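Local coordinates for axin interactor, dorsalization-associated protein (Danio rerio, PDB 2QZQ), which acts as a ventralizing factor during embryogenesis, binding axin and disrupting its homodimerization so that axin-mediated JNK activation is inhibited, at residues Leu18-Ile23 with Ile36-Lys41; Ile65-Asp70 with Phe88-Tyr93; Ala106-Asp111 with Leu144-Thr149. One frame throughout, in Å; residues are numbered along the deposited sequence.

Interaction 1: Leu18-Ile23 with Ile36-Lys41; sequences LTIEKI and ITVSVK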
loop_
_atom_site.group_PDB
_atom_site.type_symbol
_atom_site.label_atom_id
_atom_site.label_comp_id
_atom_site.label_asym_id
_atom_site.label_seq_id
_atom_site.Cartn_x
_atom_site.Cartn_y
_atom_site.Cartn_z
ATOM N N LEU A 18 -2.519 -8.329 -3.462
ATOM C CA LEU A 18 -2.011 -7.137 -4.142
ATOM C C LEU A 18 -0.522 -7.272 -4.339
ATOM O O LEU A 18 0.233 -7.374 -3.347
ATOM C CB LEU A 18 -2.329 -5.878 -3.338
ATOM C CG LEU A 18 -3.810 -5.585 -3.129
ATOM C CD1 LEU A 18 -4.021 -4.483 -2.093
ATOM C CD2 LEU A 18 -4.489 -5.276 -4.454
ATOM N N THR A 19 -0.097 -7.311 -5.602
ATOM C CA THR A 19 1.316 -7.325 -5.925
ATOM C C THR A 19 1.769 -5.883 -5.967
ATOM O O THR A 19 1.258 -5.094 -6.743
ATOM C CB THR A 19 1.565 -7.955 -7.320
ATOM O OG1 THR A 19 0.989 -9.269 -7.352
ATOM C CG2 THR A 19 3.072 -8.037 -7.648
ATOM N N ILE A 20 2.733 -5.536 -5.133
ATOM C CA ILE A 20 3.294 -4.197 -5.191
ATOM C C ILE A 20 4.448 -4.319 -6.149
ATOM O O ILE A 20 5.469 -4.972 -5.851
ATOM C CB ILE A 20 3.787 -3.699 -3.805
ATOM C CG1 ILE A 20 2.642 -3.673 -2.778
ATOM C CG2 ILE A 20 4.507 -2.354 -3.940
ATOM C CD1 ILE A 20 3.120 -3.421 -1.334
ATOM N N GLU A 21 4.273 -3.717 -7.322
ATOM C CA GLU A 21 5.265 -3.828 -8.377
ATOM C C GLU A 21 6.367 -2.828 -8.131
ATOM O O GLU A 21 7.511 -3.198 -7.951
ATOM C CB GLU A 21 4.623 -3.639 -9.754
ATOM C CG GLU A 21 3.528 -4.700 -9.988
ATOM C CD GLU A 21 2.803 -4.583 -11.328
ATOM O OE1 GLU A 21 2.804 -3.498 -11.935
ATOM O OE2 GLU A 21 2.215 -5.602 -11.759
ATOM N N LYS A 22 6.008 -1.550 -8.123
ATOM C CA LYS A 22 7.000 -0.502 -7.964
ATOM C C LYS A 22 6.291 0.769 -7.521
ATOM O O LYS A 22 5.070 0.864 -7.625
ATOM C CB LYS A 22 7.755 -0.272 -9.264
ATOM C CG LYS A 22 6.960 0.412 -10.356
ATOM C CD LYS A 22 7.707 0.394 -11.671
ATOM C CE LYS A 22 6.783 0.844 -12.799
ATOM N NZ LYS A 22 7.509 0.959 -14.090
ATOM N N ILE A 23 7.071 1.721 -7.018
ATOM C CA ILE A 23 6.551 3.030 -6.692
ATOM C C ILE A 23 7.430 4.093 -7.345
ATOM O O ILE A 23 8.671 4.055 -7.236
ATOM C CB ILE A 23 6.373 3.243 -5.151
ATOM C CG1 ILE A 23 5.681 4.598 -4.862
ATOM C CG2 ILE A 23 7.689 3.140 -4.396
ATOM C CD1 ILE A 23 5.399 4.811 -3.346
ATOM N N ILE A 36 7.013 -0.533 2.533
ATOM C CA ILE A 36 5.600 -0.123 2.538
ATOM C C ILE A 36 4.831 -0.855 3.608
ATOM O O ILE A 36 4.990 -2.061 3.784
ATOM C CB ILE A 36 4.954 -0.314 1.139
ATOM C CG1 ILE A 36 5.566 0.691 0.154
ATOM C CG2 ILE A 36 3.361 -0.156 1.188
ATOM C CD1 ILE A 36 5.073 0.514 -1.332
ATOM N N THR A 37 3.983 -0.099 4.313
ATOM C CA THR A 37 3.062 -0.625 5.281
ATOM C C THR A 37 1.695 -0.629 4.629
ATOM O O THR A 37 1.215 0.416 4.140
ATOM C CB THR A 37 3.019 0.230 6.537
ATOM O OG1 THR A 37 4.286 0.150 7.178
ATOM C CG2 THR A 37 1.946 -0.267 7.539
ATOM N N VAL A 38 1.102 -1.812 4.626
ATOM C CA VAL A 38 -0.232 -2.033 4.067
ATOM C C VAL A 38 -1.189 -2.322 5.221
ATOM O O VAL A 38 -0.987 -3.255 6.018
ATOM C CB VAL A 38 -0.259 -3.198 3.032
ATOM C CG1 VAL A 38 -1.703 -3.381 2.392
ATOM C CG2 VAL A 38 0.803 -3.019 1.940
ATOM N N SER A 39 -2.227 -1.492 5.310
ATOM C CA SER A 39 -3.242 -1.637 6.311
ATOM C C SER A 39 -4.632 -1.558 5.639
ATOM O O SER A 39 -4.760 -1.055 4.522
ATOM C CB SER A 39 -3.094 -0.557 7.387
ATOM O OG SER A 39 -3.232 0.759 6.870
ATOM N N VAL A 40 -5.640 -2.089 6.334
ATOM C CA VAL A 40 -7.032 -1.987 5.901
ATOM C C VAL A 40 -7.776 -1.263 7.020
ATOM O O VAL A 40 -7.814 -1.752 8.167
ATOM C CB VAL A 40 -7.647 -3.372 5.632
ATOM C CG1 VAL A 40 -9.081 -3.231 5.099
ATOM C CG2 VAL A 40 -6.785 -4.152 4.604
ATOM N N LYS A 41 -8.328 -0.096 6.693
ATOM C CA LYS A 41 -8.943 0.797 7.683
ATOM C C LYS A 41 -10.427 0.930 7.417
ATOM O O LYS A 41 -10.829 0.952 6.259
ATOM C CB LYS A 41 -8.312 2.207 7.621
ATOM C CG LYS A 41 -6.797 2.286 7.954
ATOM C CD LYS A 41 -6.501 1.896 9.378
ATOM C CE LYS A 41 -5.220 2.584 9.890
ATOM N NZ LYS A 41 -4.029 1.757 9.719
#
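Ile-20 and Ile-36 mark the closest backbone approach of strands 18-23 and 36-41, their CA atoms 9.0 Å apart, a spacing that is filled by side chains. The two isoleucines reach for each other tip to tip. Ile-20 uses both of its branches: CG2 meets CD1 of Ile-36 at 3.9 Å, while CD1 lies 4.1 Å from CG2 of Ile-36. That second branch also serves Val-38, since Ile-20 CD1 comes within 4.0 Å of Val-38 CG2; here the two side chains run alongside each other, pointing opposite ways. With CG1 of Ile-20 anti to the carbonyl carbon (chi1 -59°) and the chain extended beyond it, CD1 is carried forward to touch both Ile-36 and Val-38. All three residues are buried, and the contact lies close to the centre of the chain. Leu-146 on one flanking strand and Phe-67 on the other also touch Ile-20, and just beyond it Glu-21 and Lys-22 both face His-145 in a classic beta bulge. Both segments belong to the region that probably binds axin, as in related proteins. Branched aliphatic side chains packed between two sheets are expected inside the beta sandwich of a C2 domain.

Interaction 2: Ile65-Asp70 with Phe88-Tyr93; sequences IHFSVD and FEFKHY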
loop_
_atom_site.group_PDB
_atom_site.type_symbol
_atom_site.label_atom_id
_atom_site.label_comp_id
_atom_site.label_asym_id
_atom_site.label_seq_id
_atom_site.Cartn_x
_atom_site.Cartn_y
_atom_site.Cartn_z
ATOM N N ILE A 65 11.334 2.685 -7.124
ATOM C CA ILE A 65 11.791 1.619 -6.264
ATOM C C ILE A 65 10.933 0.429 -6.626
ATOM O O ILE A 65 9.703 0.500 -6.569
ATOM C CB ILE A 65 11.640 1.997 -4.779
ATOM C CG1 ILE A 65 12.658 3.090 -4.440
ATOM C CG2 ILE A 65 11.859 0.783 -3.851
ATOM C CD1 ILE A 65 12.165 4.033 -3.383
ATOM N N HIS A 66 11.598 -0.657 -7.022
ATOM C CA HIS A 66 10.926 -1.910 -7.374
ATOM C C HIS A 66 10.810 -2.817 -6.150
ATOM O O HIS A 66 11.783 -3.008 -5.416
ATOM C CB HIS A 66 11.660 -2.592 -8.538
ATOM C CG HIS A 66 11.681 -1.752 -9.777
ATOM N ND1 HIS A 66 12.618 -0.769 -9.994
ATOM C CD2 HIS A 66 10.828 -1.692 -10.818
ATOM C CE1 HIS A 66 12.349 -0.143 -11.124
ATOM N NE2 HIS A 66 11.263 -0.685 -11.641
ATOM N N PHE A 67 9.597 -3.331 -5.924
ATOM C CA PHE A 67 9.266 -4.180 -4.797
ATOM C C PHE A 67 9.041 -5.617 -5.248
ATOM O O PHE A 67 9.664 -6.549 -4.694
ATOM C CB PHE A 67 7.988 -3.677 -4.091
ATOM C CG PHE A 67 8.233 -2.546 -3.120
ATOM C CD1 PHE A 67 8.399 -2.798 -1.755
ATOM C CD2 PHE A 67 8.344 -1.230 -3.581
ATOM C CE1 PHE A 67 8.647 -1.738 -0.864
ATOM C CE2 PHE A 67 8.604 -0.167 -2.702
ATOM C CZ PHE A 67 8.756 -0.418 -1.340
ATOM N N SER A 68 8.157 -5.781 -6.248
ATOM C CA SER A 68 7.757 -7.096 -6.771
ATOM C C SER A 68 7.467 -8.067 -5.639
ATOM O O SER A 68 8.102 -9.114 -5.532
ATOM C CB SER A 68 8.839 -7.668 -7.694
ATOM O OG SER A 68 9.209 -6.735 -8.690
ATOM N N VAL A 69 6.514 -7.705 -4.789
ATOM C CA VAL A 69 6.136 -8.521 -3.655
ATOM C C VAL A 69 4.616 -8.599 -3.526
ATOM O O VAL A 69 3.916 -7.603 -3.746
ATOM C CB VAL A 69 6.788 -7.994 -2.350
ATOM C CG1 VAL A 69 6.186 -6.638 -1.919
ATOM C CG2 VAL A 69 6.692 -9.037 -1.235
ATOM N N ASP A 70 4.111 -9.787 -3.181
ATOM C CA ASP A 70 2.673 -9.990 -2.966
ATOM C C ASP A 70 2.287 -9.708 -1.528
ATOM O O ASP A 70 2.953 -10.158 -0.591
ATOM C CB ASP A 70 2.244 -11.425 -3.305
ATOM C CG ASP A 70 2.338 -11.745 -4.776
ATOM O OD1 ASP A 70 2.521 -10.825 -5.624
ATOM O OD2 ASP A 70 2.214 -12.958 -5.084
ATOM N N PHE A 88 -1.485 2.185 1.636
ATOM C CA PHE A 88 -0.124 1.822 1.324
ATOM C C PHE A 88 0.670 3.044 1.737
ATOM O O PHE A 88 0.467 4.113 1.162
ATOM C CB PHE A 88 0.059 1.584 -0.184
ATOM C CG PHE A 88 -0.940 0.622 -0.747
ATOM C CD1 PHE A 88 -0.645 -0.725 -0.847
ATOM C CD2 PHE A 88 -2.216 1.065 -1.099
ATOM C CE1 PHE A 88 -1.610 -1.636 -1.337
ATOM C CE2 PHE A 88 -3.157 0.177 -1.587
ATOM C CZ PHE A 88 -2.863 -1.173 -1.683
ATOM N N GLU A 89 1.474 2.891 2.785
ATOM C CA GLU A 89 2.303 3.996 3.308
ATOM C C GLU A 89 3.745 3.679 2.991
ATOM O O GLU A 89 4.232 2.643 3.403
ATOM C CB GLU A 89 2.158 4.115 4.813
ATOM C CG GLU A 89 0.774 4.555 5.277
ATOM C CD GLU A 89 0.691 4.596 6.781
ATOM O OE1 GLU A 89 0.557 3.512 7.392
ATOM O OE2 GLU A 89 0.785 5.703 7.335
ATOM N N PHE A 90 4.401 4.579 2.265
ATOM C CA PHE A 90 5.787 4.419 1.893
ATOM C C PHE A 90 6.643 5.031 2.995
ATOM O O PHE A 90 6.490 6.205 3.337
ATOM C CB PHE A 90 6.063 5.089 0.565
ATOM C CG PHE A 90 7.510 5.032 0.144
ATOM C CD1 PHE A 90 7.971 3.996 -0.636
ATOM C CD2 PHE A 90 8.407 6.030 0.556
ATOM C CE1 PHE A 90 9.325 3.956 -1.021
ATOM C CE2 PHE A 90 9.723 6.002 0.192
ATOM C CZ PHE A 90 10.192 4.960 -0.611
ATOM N N LYS A 91 7.510 4.191 3.566
ATOM C CA LYS A 91 8.350 4.583 4.694
ATOM C C LYS A 91 9.818 4.405 4.351
ATOM O O LYS A 91 10.182 3.548 3.544
ATOM C CB LYS A 91 7.977 3.748 5.902
ATOM C CG LYS A 91 6.548 4.081 6.443
ATOM C CD LYS A 91 6.198 3.228 7.620
ATOM C CE LYS A 91 4.758 3.402 8.035
ATOM N NZ LYS A 91 4.419 2.397 9.093
ATOM N N HIS A 92 10.669 5.216 4.985
ATOM C CA HIS A 92 12.087 5.218 4.678
ATOM C C HIS A 92 12.849 5.816 5.867
ATOM O O HIS A 92 12.266 6.518 6.729
ATOM C CB HIS A 92 12.391 5.935 3.338
ATOM C CG HIS A 92 12.139 7.418 3.361
ATOM N ND1 HIS A 92 10.893 7.966 3.602
ATOM C CD2 HIS A 92 12.978 8.466 3.201
ATOM C CE1 HIS A 92 10.982 9.284 3.591
ATOM N NE2 HIS A 92 12.233 9.612 3.340
ATOM N N TYR A 93 14.142 5.514 5.898
ATOM C CA TYR A 93 15.014 5.947 6.995
ATOM C C TYR A 93 15.589 7.312 6.668
ATOM O O TYR A 93 16.222 7.466 5.630
ATOM C CB TYR A 93 16.176 4.947 7.148
ATOM C CG TYR A 93 17.190 5.371 8.203
ATOM C CD1 TYR A 93 16.873 5.275 9.552
ATOM C CD2 TYR A 93 18.439 5.880 7.838
ATOM C CE1 TYR A 93 17.796 5.657 10.552
ATOM C CE2 TYR A 93 19.370 6.256 8.820
ATOM C CZ TYR A 93 19.037 6.152 10.168
ATOM O OH TYR A 93 19.939 6.532 11.157
#
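Ile-65 presses its terminal methyl on the rim of the Phe-90 ring: CD1 stands 3.5 Å from CZ of Phe-90 and 3.7 Å from CE1 of Phe-90, near the plane of the ring and at its edge. The two side chains cross at about a right angle. Chi2 of Ile-65, at 148°, falls short of fully extended, so this methyl sits in a slightly twisted position against a close neighbour. Phe-67 adds a looser contact, its CZ 4.4 Å from CE1 of Phe-90; seen from Phe-67, that carbon lies at the ring edge near its plane. Phe-90 has CG anti to the backbone N (chi1 177°), which brings its ring close to strand 65-70. The contact bridges the two sheets of the C2 sandwich, strand 64-72 belonging to one and strand 85-94 to the other. Around this first shell, Ile-23 and Pro-34 also touch Phe-90, while Ile-20 and Ile-36 lie against Phe-67. Backbone bonds from Ile-65 to Ile-23 and from Phe-67 to Glu-21 fix the strand that carries the two residues. Directly after Phe-67, Ser-68 and Val-69 both face Ile-20 in a G1 beta bulge.

Interaction 3: Ala106-Asp111 with Leu144-Thr149; sequences AFMEMD and LHLNQT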
loop_
_atom_site.group_PDB
_atom_site.type_symbol
_atom_site.label_atom_id
_atom_site.label_comp_id
_atom_site.label_asym_id
_atom_site.label_seq_id
_atom_site.Cartn_x
_atom_site.Cartn_y
_atom_site.Cartn_z
ATOM N N ALA A 106 -0.900 6.022 -0.327
ATOM C CA ALA A 106 -1.896 5.804 -1.374
ATOM C C ALA A 106 -2.973 5.004 -0.690
ATOM O O ALA A 106 -2.713 4.301 0.290
ATOM C CB ALA A 106 -1.294 4.991 -2.534
ATOM N N PHE A 107 -4.190 5.069 -1.215
ATOM C CA PHE A 107 -5.209 4.196 -0.697
ATOM C C PHE A 107 -6.117 3.774 -1.822
ATOM O O PHE A 107 -6.123 4.390 -2.894
ATOM C CB PHE A 107 -6.009 4.889 0.414
ATOM C CG PHE A 107 -6.752 6.115 -0.047
ATOM C CD1 PHE A 107 -6.110 7.336 -0.157
ATOM C CD2 PHE A 107 -8.107 6.033 -0.390
ATOM C CE1 PHE A 107 -6.811 8.490 -0.550
ATOM C CE2 PHE A 107 -8.794 7.147 -0.818
ATOM C CZ PHE A 107 -8.174 8.374 -0.892
HETATM N N MSE A 108 -6.876 2.715 -1.571
HETATM C CA MSE A 108 -7.926 2.317 -2.492
HETATM C C MSE A 108 -9.188 1.927 -1.752
HETATM O O MSE A 108 -9.130 1.181 -0.773
HETATM C CB MSE A 108 -7.468 1.229 -3.472
HETATM C CG MSE A 108 -6.791 0.007 -2.890
HETATM SE SE MSE A 108 -6.312 -1.230 -4.408
HETATM C CE MSE A 108 -7.763 -2.124 -4.441
ATOM N N GLU A 109 -10.315 2.465 -2.226
ATOM C CA GLU A 109 -11.642 2.129 -1.713
ATOM C C GLU A 109 -12.094 0.746 -2.196
ATOM O O GLU A 109 -11.537 0.191 -3.140
ATOM C CB GLU A 109 -12.679 3.201 -2.101
ATOM C CG GLU A 109 -12.396 4.667 -1.633
ATOM C CD GLU A 109 -12.515 4.910 -0.108
ATOM O OE1 GLU A 109 -13.022 4.051 0.642
ATOM O OE2 GLU A 109 -12.093 5.996 0.361
HETATM N N MSE A 110 -13.120 0.200 -1.556
HETATM C CA MSE A 110 -13.623 -1.144 -1.894
HETATM C C MSE A 110 -14.049 -1.299 -3.359
HETATM O O MSE A 110 -13.807 -2.339 -3.981
HETATM C CB MSE A 110 -14.811 -1.496 -0.995
HETATM C CG MSE A 110 -14.469 -1.685 0.462
HETATM SE SE MSE A 110 -13.047 -3.022 0.829
HETATM C CE MSE A 110 -13.080 -4.211 -0.547
ATOM N N ASP A 111 -14.677 -0.255 -3.901
ATOM C CA ASP A 111 -15.190 -0.287 -5.278
ATOM C C ASP A 111 -14.075 -0.207 -6.336
ATOM O O ASP A 111 -14.334 -0.316 -7.546
ATOM C CB ASP A 111 -16.307 0.773 -5.478
ATOM C CG ASP A 111 -15.802 2.224 -5.432
ATOM O OD1 ASP A 111 -14.618 2.506 -5.125
ATOM O OD2 ASP A 111 -16.621 3.121 -5.727
ATOM N N LEU A 144 2.124 4.670 -7.533
ATOM C CA LEU A 144 2.251 3.306 -7.023
ATOM C C LEU A 144 1.594 2.353 -8.033
ATOM O O LEU A 144 0.422 2.521 -8.375
ATOM C CB LEU A 144 1.574 3.189 -5.653
ATOM C CG LEU A 144 1.550 1.817 -4.980
ATOM C CD1 LEU A 144 2.979 1.342 -4.576
ATOM C CD2 LEU A 144 0.594 1.826 -3.791
ATOM N N HIS A 145 2.355 1.357 -8.493
ATOM C CA HIS A 145 1.869 0.389 -9.496
ATOM C C HIS A 145 1.615 -0.918 -8.800
ATOM O O HIS A 145 2.542 -1.490 -8.197
ATOM C CB HIS A 145 2.925 0.139 -10.558
ATOM C CG HIS A 145 3.128 1.278 -11.502
ATOM N ND1 HIS A 145 3.750 2.454 -11.137
ATOM C CD2 HIS A 145 2.814 1.412 -12.809
ATOM C CE1 HIS A 145 3.802 3.268 -12.179
ATOM N NE2 HIS A 145 3.247 2.653 -13.205
ATOM N N LEU A 146 0.355 -1.367 -8.850
ATOM C CA LEU A 146 -0.074 -2.637 -8.266
ATOM C C LEU A 146 -0.676 -3.573 -9.314
ATOM O O LEU A 146 -1.108 -3.128 -10.394
ATOM C CB LEU A 146 -1.137 -2.434 -7.168
ATOM C CG LEU A 146 -0.917 -1.387 -6.068
ATOM C CD1 LEU A 146 -2.182 -1.222 -5.226
ATOM C CD2 LEU A 146 0.282 -1.786 -5.231
ATOM N N ASN A 147 -0.691 -4.860 -8.979
ATOM C CA ASN A 147 -1.512 -5.851 -9.713
ATOM C C ASN A 147 -2.424 -6.532 -8.719
ATOM O O ASN A 147 -1.962 -6.996 -7.667
ATOM C CB ASN A 147 -0.648 -6.875 -10.470
ATOM C CG ASN A 147 -1.467 -7.740 -11.432
ATOM O OD1 ASN A 147 -2.244 -7.227 -12.205
ATOM N ND2 ASN A 147 -1.295 -9.053 -11.360
ATOM N N GLN A 148 -3.729 -6.564 -9.030
ATOM C CA GLN A 148 -4.721 -7.211 -8.164
ATOM C C GLN A 148 -5.094 -8.588 -8.718
ATOM O O GLN A 148 -5.329 -8.738 -9.921
ATOM C CB GLN A 148 -6.011 -6.378 -8.031
ATOM C CG GLN A 148 -5.806 -4.882 -7.882
ATOM C CD GLN A 148 -7.044 -4.186 -7.371
ATOM O OE1 GLN A 148 -7.716 -4.677 -6.459
ATOM N NE2 GLN A 148 -7.359 -3.028 -7.956
ATOM N N THR A 149 -5.115 -9.578 -7.835
ATOM C CA THR A 149 -5.569 -10.923 -8.176
ATOM C C THR A 149 -6.621 -11.311 -7.167
ATOM O O THR A 149 -6.394 -11.268 -5.944
ATOM C CB THR A 149 -4.450 -11.986 -8.123
ATOM O OG1 THR A 149 -3.308 -11.526 -8.846
ATOM C CG2 THR A 149 -4.944 -13.316 -8.730
#
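Met-108 and Gln-148 approach from opposite directions, the methyl of one lying above and to the side of the other's amide. The residue at Met-108 is selenomethionine. Its CG stands between the backbone N and the carbonyl carbon (chi1 50°), and a bend at the selenium (chi3 -90°) turns CE toward Gln-148. CE settles out of the plane of the amide and nearest its oxygen: it is 3.3 Å from Gln-148 OE1 and 3.7 Å from Gln-148 NE2. Behind the methyl, the selenium packs on Leu-146, with Met-108 SE 4.2 Å from Leu-146 CD1. At the other end of the contact Ala-106 offers its CB to Leu-144, whose CD2 is 3.9 Å away. The strand axes of 106-109 and 144-149 approach to 9.7 Å with 41° between their directions, and the backbones are nearer at Ala-106, where one methyl suffices, than at Met-108, where a long chain spans the gap. Phe-88 also touches Met-108, Leu-144 and Leu-146 in this part of the sandwich interior. The amide of Gln-148 is buried but held: NE2 bonds to the carbonyl oxygen of Glu-112, and OE1 takes a weak bond from the backbone N of Lys-114. A leucine in its place would probably leave the carbonyl of Glu-112 without its mate and deprive the selenomethionine methyl of its polar neighbour. The chemistry thus shifts from purely apolar at Ala-106 to mixed at Gln-148, where a methyl on selenium abuts an amide tied to Glu-112 and, weakly, to Lys-114.

In the fold
From the N terminus the three contacts close in series, with none nesting or crossing. Interaction 1 closes first, a loop of 12 residues leading from strand 15-24 to strand 34-41; interaction 2 follows over 17 residues, and interaction 3 over 32. Their strands are nevertheless neighbours: strand 15-24 lies between 64-72 and 144-151, while strand 85-94 lies between 34-41 and 99-109. Interaction 1 is nearest the centre of the chain, and the other two, with centres about 14 Å apart, sit on opposite sides of it. Phe-88 links them, its backbone O probably accepting a hydrogen bond from Ala-106 N. Each contact thus joins one layer of the sandwich, with strands 144-151, 15-24 and 64-72, to the other, with 34-41, 85-94 and 99-109.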